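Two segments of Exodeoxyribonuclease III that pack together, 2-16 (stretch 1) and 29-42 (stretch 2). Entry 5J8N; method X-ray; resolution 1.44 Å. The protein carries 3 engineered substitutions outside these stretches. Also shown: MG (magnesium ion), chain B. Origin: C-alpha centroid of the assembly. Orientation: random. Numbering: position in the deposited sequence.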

ATOM      1  N   GLU A   2      18.213 -13.178  -3.791  1.00 46.81           N
ATOM      2  CA  GLU A   2      17.939 -13.833  -2.569  1.00 35.56           C
ATOM      3  C   GLU A   2      17.146 -12.870  -1.682  1.00 23.13           C
ATOM      4  O   GLU A   2      16.247 -13.290  -0.994  1.00 24.59           O
ATOM      5  N   HIS A   3      17.477 -11.569  -1.708  1.00 18.53           N
ATOM      6  CA  HIS A   3      16.917 -10.636  -0.736  1.00 17.59           C
ATOM      7  C   HIS A   3      16.096  -9.550  -1.357  1.00 20.20           C
ATOM      8  O   HIS A   3      16.520  -9.005  -2.376  1.00 20.92           O
ATOM      9  N   TYR A   4      14.966  -9.199  -0.735  1.00 16.08           N
ATOM     10  CA  TYR A   4      14.187  -8.062  -1.201  1.00 17.13           C
ATOM     11  C   TYR A   4      13.863  -7.170  -0.023  1.00 17.95           C
ATOM     12  O   TYR A   4      13.231  -7.611   0.943  1.00 19.50           O
ATOM     13  N   ASN A   5      14.266  -5.903  -0.078  1.00 15.06           N
ATOM     14  CA  ASN A   5      13.841  -4.954   0.916  1.00 15.87           C
ATOM     15  C   ASN A   5      12.821  -4.022   0.228  1.00 15.08           C
ATOM     16  O   ASN A   5      13.187  -3.290  -0.716  1.00 15.81           O
ATOM     17  N   LEU A   6      11.574  -4.108   0.637  1.00 12.42           N
ATOM     18  CA  LEU A   6      10.490  -3.395   0.029  1.00 11.99           C
ATOM     19  C   LEU A   6       9.978  -2.266   0.919  1.00 13.26           C
ATOM     20  O   LEU A   6       9.827  -2.442   2.135  1.00 14.16           O
ATOM     21  N   ILE A   7       9.697  -1.102   0.312  1.00 11.06           N
ATOM     22  CA  ILE A   7       9.068  -0.004   1.051  1.00 12.64           C
ATOM     23  C   ILE A   7       7.873   0.455   0.232  1.00 11.48           C
ATOM     24  O   ILE A   7       7.875   0.385  -1.004  1.00 12.77           O
ATOM     25  N   SER A   8       6.814   0.865   0.909  1.00 10.58           N
ATOM     26  CA  SER A   8       5.539   1.240   0.345  1.00 10.13           C
ATOM     27  C   SER A   8       5.086   2.527   0.986  1.00 11.19           C
ATOM     28  O   SER A   8       5.156   2.651   2.232  1.00 11.29           O
ATOM     29  N   TRP A   9       4.641   3.490   0.191  1.00 10.24           N
ATOM     30  CA  TRP A   9       4.380   4.800   0.729  1.00 11.21           C
ATOM     31  C   TRP A   9       3.250   5.492  -0.020  1.00 10.65           C
ATOM     32  O   TRP A   9       3.372   5.711  -1.233  1.00 10.69           O
ATOM     33  N   ASN A  10       2.202   5.916   0.696  1.00  9.68           N
ATOM     34  CA  ASN A  10       1.217   6.832   0.105  1.00  9.64           C
ATOM     35  C   ASN A  10       1.776   8.243   0.226  1.00  9.48           C
ATOM     36  O   ASN A  10       1.981   8.730   1.367  1.00 10.62           O
ATOM     37  N   VAL A  11       2.100   8.822  -0.924  1.00 10.49           N
ATOM     38  CA  VAL A  11       2.832  10.076  -0.986  1.00 10.71           C
ATOM     39  C   VAL A  11       1.951  11.304  -1.010  1.00 11.56           C
ATOM     40  O   VAL A  11       2.438  12.431  -0.924  1.00 12.52           O
ATOM     41  N   ASN A  12       0.630  11.094  -1.161  1.00 11.15           N
ATOM     42  CA  ASN A  12      -0.351  12.205  -1.158  1.00 12.22           C
ATOM     43  C   ASN A  12      -0.035  13.260  -2.233  1.00 13.36           C
ATOM     44  O   ASN A  12      -0.243  14.459  -2.056  1.00 15.39           O
ATOM     45  N   GLY A  13       0.346  12.753  -3.404  1.00 11.81           N
ATOM     46  CA  GLY A  13       0.741  13.541  -4.542  1.00 12.19           C
ATOM     47  C   GLY A  13       2.235  13.413  -4.836  1.00 12.15           C
ATOM     48  O   GLY A  13       3.101  13.914  -4.065  1.00 12.34           O
ATOM     49  N   LEU A  14       2.574  12.746  -5.945  1.00 11.91           N
ATOM     50  CA  LEU A  14       3.968  12.428  -6.222  1.00 12.30           C
ATOM     51  C   LEU A  14       4.783  13.629  -6.588  1.00 12.89           C
ATOM     52  O   LEU A  14       5.915  13.778  -6.112  1.00 13.78           O
ATOM     53  N   ARG A  15       4.265  14.538  -7.393  1.00 12.49           N
ATOM     54  CA  ARG A  15       4.996  15.742  -7.746  1.00 12.97           C
ATOM     55  C   ARG A  15       5.401  16.509  -6.496  1.00 15.14           C
ATOM     56  O   ARG A  15       6.578  16.902  -6.337  1.00 14.74           O
ATOM     57  N   ALA A  16       4.467  16.664  -5.563  1.00 14.30           N
ATOM     58  CA  ALA A  16       4.814  17.403  -4.355  1.00 16.03           C
ATOM     59  C   ALA A  16       5.845  16.640  -3.524  1.00 15.57           C
ATOM     60  O   ALA A  16       6.822  17.238  -3.012  1.00 16.77           O
ATOM     61  N   HIS A  29      18.985   4.159  -3.201  1.00 17.54           N
ATOM     62  CA  HIS A  29      19.130   2.732  -3.596  1.00 18.20           C
ATOM     63  C   HIS A  29      19.068   1.750  -2.418  1.00 14.99           C
ATOM     64  O   HIS A  29      19.492   0.609  -2.537  1.00 16.40           O
ATOM     65  N   ARG A  30      18.573   2.237  -1.288  1.00 14.80           N
ATOM     66  CA  ARG A  30      18.446   1.406  -0.102  1.00 16.45           C
ATOM     67  C   ARG A  30      17.440   0.264  -0.332  1.00 15.64           C
ATOM     68  O   ARG A  30      17.623  -0.854   0.201  1.00 17.00           O
ATOM     69  N   PHE A  31      16.403   0.483  -1.151  1.00 14.25           N
ATOM     70  CA  PHE A  31      15.296  -0.476  -1.272  1.00 14.31           C
ATOM     71  C   PHE A  31      15.301  -1.152  -2.630  1.00 14.34           C
ATOM     72  O   PHE A  31      15.512  -0.510  -3.664  1.00 14.75           O
ATOM     73  N   ASP A  32      15.051  -2.466  -2.629  1.00 12.53           N
ATOM     74  CA  ASP A  32      14.935  -3.206  -3.873  1.00 14.33           C
ATOM     75  C   ASP A  32      13.643  -2.885  -4.634  1.00 13.21           C
ATOM     76  O   ASP A  32      13.630  -2.929  -5.853  1.00 14.73           O
ATOM     77  N   ILE A  33      12.595  -2.600  -3.893  1.00 11.88           N
ATOM     78  CA  ILE A  33      11.308  -2.239  -4.456  1.00 11.22           C
ATOM     79  C   ILE A  33      10.759  -1.094  -3.701  1.00 12.22           C
ATOM     80  O   ILE A  33      10.791  -1.089  -2.463  1.00 12.31           O
ATOM     81  N   VAL A  34      10.306  -0.068  -4.430  1.00 11.78           N
ATOM     82  CA  VAL A  34       9.666   1.122  -3.808  1.00 11.42           C
ATOM     83  C   VAL A  34       8.287   1.251  -4.473  1.00 11.14           C
ATOM     84  O   VAL A  34       8.205   1.448  -5.697  1.00 12.65           O
ATOM     85  N   CYS A  35       7.268   1.116  -3.669  1.00 10.52           N
ATOM     86  CA  CYS A  35       5.876   1.262  -4.136  1.00 10.54           C
ATOM     87  C   CYS A  35       5.333   2.580  -3.634  1.00 11.40           C
ATOM     88  O   CYS A  35       5.453   2.878  -2.428  1.00 11.94           O
ATOM     89  N   VAL A  36       4.669   3.342  -4.499  1.00 10.82           N
ATOM     90  CA  VAL A  36       4.019   4.599  -4.105  1.00 10.88           C
ATOM     91  C   VAL A  36       2.539   4.498  -4.428  1.00 11.16           C
ATOM     92  O   VAL A  36       2.113   3.903  -5.459  1.00 11.75           O
ATOM     93  N   GLN A  37       1.730   5.072  -3.547  1.00 10.75           N
ATOM     94  CA  GLN A  37       0.281   5.219  -3.780  1.00 12.50           C
ATOM     95  C   GLN A  37      -0.120   6.669  -3.746  1.00 11.12           C
ATOM     96  O   GLN A  37       0.475   7.537  -3.087  1.00 12.32           O
ATOM     97  N   GLU A  38      -1.207   6.918  -4.464  1.00 11.21           N
ATOM     98  CA  GLU A  38      -1.805   8.240  -4.602  1.00 11.52           C
ATOM     99  C   GLU A  38      -0.799   9.219  -5.209  1.00 12.23           C
ATOM    100  O   GLU A  38      -0.445  10.258  -4.661  1.00 12.45           O
ATOM    101  N   THR A  39      -0.421   8.915  -6.442  1.00 12.33           N
ATOM    102  CA  THR A  39       0.525   9.742  -7.164  1.00 11.49           C
ATOM    103  C   THR A  39      -0.122  11.034  -7.600  1.00 11.92           C
ATOM    104  O   THR A  39       0.541  12.061  -7.795  1.00 12.99           O
ATOM    105  N   LYS A  40      -1.428  11.007  -7.859  1.00 13.18           N
ATOM    106  CA  LYS A  40      -2.206  12.118  -8.416  1.00 14.24           C
ATOM    107  C   LYS A  40      -1.693  12.536  -9.810  1.00 14.79           C
ATOM    108  O   LYS A  40      -1.967  13.660 -10.270  1.00 18.33           O
ATOM    109  N   VAL A  41      -1.001  11.620 -10.494  1.00 16.97           N
ATOM    110  CA  VAL A  41      -0.439  11.869 -11.821  1.00 19.20           C
ATOM    111  C   VAL A  41      -1.512  11.638 -12.867  1.00 24.75           C
ATOM    112  O   VAL A  41      -2.115  10.533 -12.894  1.00 21.66           O
ATOM    113  N   SER A  42      -1.690  12.645 -13.721  1.00 25.00           N
ATOM    114  CA  SER A  42      -2.682  12.639 -14.777  1.00 29.34           C
ATOM    115  C   SER A  42      -2.084  12.108 -16.052  1.00 38.25           C
ATOM    116  O   SER A  42      -0.994  12.530 -16.444  1.00 36.08           O
TER

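The strongest polar link between the stretches is a shared magnesium ion. Asn 12 OD1 lies 2.1 Å from MG and Glu 38 OE1 2.0 Å from MG, and four waters at 2.0–2.1 Å complete six ligands. Common coordination explains why Asn 12 OD1 and Glu 38 OE1 sit only 2.9 Å apart without a hydrogen bond. Glu 38 reaches the ion with an extended side chain (chi1 and chi2 both t). The CA-to-CB bond of Asn 12 (chi1 t) points away from the other stretch, yet its end comes nearer. Two of the metal waters are held further: water 5 donates to Asn 10 OD1 (2.7 Å from its O) and water 8 to Glu 38 OE2 (2.6 Å from its O).

At the other end, Asp 32 (chi1 m) points toward stretch 1, and its OD2 accepts from Asn 5 N at 2.8 Å with an N-H...O angle of 160°. This carboxylate takes up a backbone donor just before the parallel ladder begins at Leu 6 and Ile 33. Its OD1 and His 3 O each accept from water 1, both at 2.9 Å from the water O. Water 2 similarly joins Asn 5 ND2 (3.2 Å from its O) to Arg 30 O (2.8 Å from its O).

Midway, Gln 37 NE2 donates to Ser 8 OG at 2.9 Å and 150°. The Gln 37 rotamer (chi1 m, chi2 p) brings its end nearer stretch 1, and water 4 closes a second path by donating to Gln 37 OE1 (2.7 Å from its O) and accepting from Ser 8 OG (3.2 Å from its O).

Side chains of the paired strands alternate between sheet faces. Leu 6, Ser 8, Asn 10, Ile 33, Cys 35 and Gln 37 share one; on it Leu 6 CD1 meets Ile 33 CG2 at 3.9 Å. Ile 7, Trp 9, Val 34 and Val 36 occupy the other. There Ile 7 (chi1 t, chi2 t) places CG2 3.8 Å from Val 34 CG2 and 3.5 Å from Phe 31 CG; the same methyl lies 24° off the normal of the Phe 31 ring, a CH-pi contact over its face. Asn 5 OD1 instead approaches the ring edge, 3.4 Å from Phe 31 CE1.

Beyond the strands, Val 11 CG1 packs against Val 36 CG1 at 3.9 Å, both residues chi1 m. Leu 14 (chi1 t, chi2 p) points toward stretch 2, its CB 3.9 Å from Thr 39 CB.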

ATOM      1  CB  GLU A   2      19.244 -14.279  -1.894  1.00 41.93           C
ATOM      2  CG  GLU A   2      19.198 -15.702  -1.604  1.00 45.46           C
ATOM      3  CD  GLU A   2      20.128 -16.124  -0.546  1.00 40.12           C
ATOM      4  OE1 GLU A   2      19.639 -16.029   0.604  1.00 39.25           O
ATOM      5  OE2 GLU A   2      21.257 -16.645  -0.811  1.00 41.40           O
ATOM      6  CB  HIS A   3      18.019  -9.937   0.052  1.00 20.30           C
ATOM      7  CG  HIS A   3      18.836 -10.860   0.887  1.00 24.15           C
ATOM      8  ND1 HIS A   3      18.411 -11.291   2.122  1.00 26.51           N
ATOM      9  CD2 HIS A   3      20.019 -11.479   0.648  1.00 30.11           C
ATOM     10  CE1 HIS A   3      19.316 -12.107   2.626  1.00 28.27           C
ATOM     11  NE2 HIS A   3      20.296 -12.250   1.748  1.00 31.13           N
ATOM     12  CB  TYR A   4      12.862  -8.506  -1.836  1.00 17.81           C
ATOM     13  CG  TYR A   4      12.969  -9.374  -3.055  1.00 20.88           C
ATOM     14  CD1 TYR A   4      13.212 -10.728  -2.944  1.00 19.40           C
ATOM     15  CD2 TYR A   4      12.703  -8.844  -4.323  1.00 26.35           C
ATOM     16  CE1 TYR A   4      13.241 -11.529  -4.062  1.00 27.94           C
ATOM     17  CE2 TYR A   4      12.721  -9.663  -5.446  1.00 30.60           C
ATOM     18  CZ  TYR A   4      12.990 -10.993  -5.291  1.00 29.36           C
ATOM     19  OH  TYR A   4      13.001 -11.816  -6.403  1.00 36.03           O
ATOM     20  CB  ASN A   5      15.049  -4.194   1.421  1.00 14.38           C
ATOM     21  CG  ASN A   5      14.740  -3.341   2.638  1.00 19.66           C
ATOM     22  OD1 ASN A   5      13.587  -3.208   3.045  1.00 19.57           O
ATOM     23  ND2 ASN A   5      15.777  -2.732   3.196  1.00 24.76           N
ATOM     24  CB  LEU A   6       9.344  -4.366  -0.263  1.00 14.18           C
ATOM     25  CG  LEU A   6       8.068  -3.770  -0.876  1.00 15.61           C
ATOM     26  CD1 LEU A   6       7.435  -4.826  -1.834  1.00 20.61           C
ATOM     27  CD2 LEU A   6       7.121  -3.330   0.156  1.00 19.22           C
ATOM     28  CB  ILE A   7      10.088   1.109   1.326  1.00 12.72           C
ATOM     29  CG1 ILE A   7       9.537   2.186   2.287  1.00 13.96           C
ATOM     30  CG2 ILE A   7      10.597   1.791   0.012  1.00 14.60           C
ATOM     31  CD1 ILE A   7      10.656   3.066   2.865  1.00 13.14           C
ATOM     32  CB  SER A   8       4.549   0.122   0.617  1.00 13.55           C
ATOM     33  OG  SER A   8       3.207   0.449   0.167  1.00 13.03           O
ATOM     34  CB  TRP A   9       5.668   5.668   0.629  1.00 10.08           C
ATOM     35  CG  TRP A   9       5.606   6.977   1.404  1.00 10.35           C
ATOM     36  CD1 TRP A   9       4.721   7.344   2.393  1.00 11.66           C
ATOM     37  CD2 TRP A   9       6.534   8.058   1.275  1.00 10.80           C
ATOM     38  NE1 TRP A   9       5.063   8.621   2.904  1.00 11.06           N
ATOM     39  CE2 TRP A   9       6.190   9.047   2.231  1.00 11.35           C
ATOM     40  CE3 TRP A   9       7.659   8.243   0.475  1.00 12.51           C
ATOM     41  CZ2 TRP A   9       6.883  10.247   2.346  1.00 12.05           C
ATOM     42  CZ3 TRP A   9       8.380   9.422   0.610  1.00 13.44           C
ATOM     43  CH2 TRP A   9       7.968  10.425   1.545  1.00 13.53           C
ATOM     44  CB  ASN A  10      -0.131   6.718   0.824  1.00 10.23           C
ATOM     45  CG  ASN A  10      -1.138   7.732   0.325  1.00 10.79           C
ATOM     46  OD1 ASN A  10      -0.787   8.879   0.012  1.00 11.57           O
ATOM     47  ND2 ASN A  10      -2.427   7.326   0.253  1.00 11.82           N
ATOM     48  CB  VAL A  11       3.771  10.110  -2.197  1.00 11.94           C
ATOM     49  CG1 VAL A  11       4.930   9.096  -1.991  1.00 15.73           C
ATOM     50  CG2 VAL A  11       3.082   9.857  -3.510  1.00 12.46           C
ATOM     51  CB  ASN A  12      -0.485  12.881   0.241  1.00 12.95           C
ATOM     52  CG  ASN A  12      -1.870  13.520   0.456  1.00 13.49           C
ATOM     53  OD1 ASN A  12      -2.931  12.961   0.031  1.00 14.29           O
ATOM     54  ND2 ASN A  12      -1.878  14.594   1.207  1.00 15.00           N
ATOM     55  CB  LEU A  14       4.026  11.366  -7.358  1.00 13.86           C
ATOM     56  CG  LEU A  14       5.454  10.901  -7.672  1.00 13.88           C
ATOM     57  CD1 LEU A  14       6.138  10.273  -6.450  1.00 16.09           C
ATOM     58  CD2 LEU A  14       5.342   9.896  -8.842  1.00 16.63           C
ATOM     59  CB  ARG A  15       4.139  16.644  -8.658  1.00 13.04           C
ATOM     60  CG  ARG A  15       4.909  17.883  -9.148  1.00 14.61           C
ATOM     61  CD  ARG A  15       3.976  19.065  -9.494  1.00 14.41           C
ATOM     62  NE  ARG A  15       3.155  19.357  -8.328  1.00 15.24           N
ATOM     63  CZ  ARG A  15       3.569  19.989  -7.235  1.00 16.08           C
ATOM     64  NH1 ARG A  15       4.842  20.440  -7.159  1.00 15.71           N
ATOM     65  NH2 ARG A  15       2.743  20.144  -6.200  1.00 15.10           N
ATOM     66  CB  ALA A  16       3.532  17.670  -3.546  1.00 16.75           C
ATOM     67  CB  HIS A  29      20.412   2.548  -4.402  1.00 18.71           C
ATOM     68  CG  HIS A  29      20.216   2.853  -5.841  1.00 25.38           C
ATOM     69  ND1 HIS A  29      20.109   1.855  -6.782  1.00 29.16           N
ATOM     70  CD2 HIS A  29      19.990   4.016  -6.485  1.00 30.98           C
ATOM     71  CE1 HIS A  29      19.888   2.401  -7.963  1.00 37.54           C
ATOM     72  NE2 HIS A  29      19.809   3.709  -7.809  1.00 29.04           N
ATOM     73  CB  ARG A  30      17.985   2.303   1.065  1.00 18.10           C
ATOM     74  CG  ARG A  30      17.981   1.640   2.436  1.00 21.62           C
ATOM     75  CD  ARG A  30      17.801   2.715   3.540  1.00 21.68           C
ATOM     76  NE  ARG A  30      17.806   2.003   4.819  1.00 23.61           N
ATOM     77  CZ  ARG A  30      18.099   2.565   5.995  1.00 28.93           C
ATOM     78  NH1 ARG A  30      18.342   3.867   6.074  1.00 22.00           N
ATOM     79  NH2 ARG A  30      18.126   1.832   7.097  1.00 31.80           N
ATOM     80  CB  PHE A  31      13.972   0.239  -0.986  1.00 13.14           C
ATOM     81  CG  PHE A  31      13.925   0.717   0.429  1.00 12.77           C
ATOM     82  CD1 PHE A  31      13.651  -0.192   1.448  1.00 13.51           C
ATOM     83  CD2 PHE A  31      14.262   2.020   0.757  1.00 14.34           C
ATOM     84  CE1 PHE A  31      13.659   0.193   2.796  1.00 15.85           C
ATOM     85  CE2 PHE A  31      14.279   2.404   2.136  1.00 13.96           C
ATOM     86  CZ  PHE A  31      13.977   1.488   3.132  1.00 13.82           C
ATOM     87  CB  ASP A  32      14.995  -4.710  -3.612  1.00 13.51           C
ATOM     88  CG  ASP A  32      16.309  -5.105  -2.980  1.00 15.91           C
ATOM     89  OD1 ASP A  32      17.306  -5.179  -3.712  1.00 18.23           O
ATOM     90  OD2 ASP A  32      16.374  -5.290  -1.758  1.00 16.50           O
ATOM     91  CB  ILE A  33      10.337  -3.444  -4.411  1.00 13.12           C
ATOM     92  CG1 ILE A  33      10.922  -4.657  -5.144  1.00 12.99           C
ATOM     93  CG2 ILE A  33       8.959  -3.028  -4.984  1.00 12.84           C
ATOM     94  CD1 ILE A  33      10.041  -5.937  -4.979  1.00 14.97           C
ATOM     95  CB  VAL A  34      10.493   2.386  -4.081  1.00 11.77           C
ATOM     96  CG1 VAL A  34       9.782   3.646  -3.507  1.00 13.78           C
ATOM     97  CG2 VAL A  34      11.914   2.262  -3.500  1.00 12.38           C
ATOM     98  CB  CYS A  35       4.976   0.118  -3.643  1.00 11.25           C
ATOM     99  SG  CYS A  35       5.401  -1.467  -4.398  1.00 12.49           S
ATOM    100  CB  VAL A  36       4.669   5.833  -4.756  1.00 13.08           C
ATOM    101  CG1 VAL A  36       6.091   6.042  -4.191  1.00 15.25           C
ATOM    102  CG2 VAL A  36       4.655   5.785  -6.274  1.00 12.85           C
ATOM    103  CB  GLN A  37      -0.554   4.432  -2.773  1.00 12.64           C
ATOM    104  CG  GLN A  37      -0.160   2.954  -2.741  1.00 11.32           C
ATOM    105  CD  GLN A  37       0.941   2.692  -1.743  1.00 11.73           C
ATOM    106  OE1 GLN A  37       1.009   3.351  -0.699  1.00 12.87           O
ATOM    107  NE2 GLN A  37       1.798   1.724  -2.026  1.00 12.72           N
ATOM    108  CB  GLU A  38      -2.412   8.803  -3.310  1.00 12.57           C
ATOM    109  CG  GLU A  38      -3.404   9.922  -3.676  1.00 13.11           C
ATOM    110  CD  GLU A  38      -4.054  10.569  -2.536  1.00 15.07           C
ATOM    111  OE1 GLU A  38      -3.548  10.499  -1.402  1.00 15.88           O
ATOM    112  OE2 GLU A  38      -5.064  11.261  -2.774  1.00 15.48           O
ATOM    113  CB  THR A  39       1.080   9.033  -8.417  1.00 13.58           C
ATOM    114  OG1 THR A  39      -0.028   8.807  -9.320  1.00 13.59           O
ATOM    115  CG2 THR A  39       1.742   7.703  -8.015  1.00 14.73           C
ATOM    116  CB  LYS A  40      -2.223  13.349  -7.461  1.00 14.82           C
ATOM    117  CG  LYS A  40      -2.803  13.046  -6.087  1.00 14.87           C
ATOM    118  CD  LYS A  40      -2.863  14.337  -5.235  1.00 14.49           C
ATOM    119  CE  LYS A  40      -3.357  13.997  -3.870  1.00 17.03           C
ATOM    120  NZ  LYS A  40      -3.423  15.220  -2.949  1.00 20.35           N
ATOM    121  CB  VAL A  41       0.741  10.903 -12.086  1.00 21.24           C
ATOM    122  CG1 VAL A  41       1.091  10.879 -13.563  1.00 24.44           C
ATOM    123  CG2 VAL A  41       1.955  11.291 -11.196  1.00 23.91           C
ATOM    124  CB  SER A  42      -3.221  14.061 -15.085  1.00 26.59           C
ATOM    125  OG  SER A  42      -3.685  14.761 -13.944  1.00 36.51           O
TER
HETATM  126 MG    MG B 301      -4.114  11.315   0.396  1.00 14.59          MG
HETATM  127  O   HOH W   1      18.876  -7.520  -3.137  1.00 34.16           O
HETATM  128  O   HOH W   2      18.743  -1.764   2.590  1.00 36.37           O
HETATM  129  O   HOH W   3      17.089  -0.785   5.016  1.00 46.92           O
HETATM  130  O   HOH W   4       1.443   2.482   1.830  1.00 13.67           O
HETATM  131  O   HOH W   5      -2.447  10.506   1.362  1.00 14.85           O
HETATM  132  O   HOH W   6      -5.269  14.958  -0.781  1.00 21.89           O
HETATM  133  O   HOH W   7       1.481  14.634  -8.458  1.00 15.13           O
HETATM  134  O   HOH W   8      -5.735  12.247  -0.485  1.00 16.54           O
HETATM  135  O   HOH W   9      -4.714  11.977   2.196  1.00 15.94           O
HETATM  136  O   HOH W  10      -5.194   9.474   0.624  1.00 17.32           O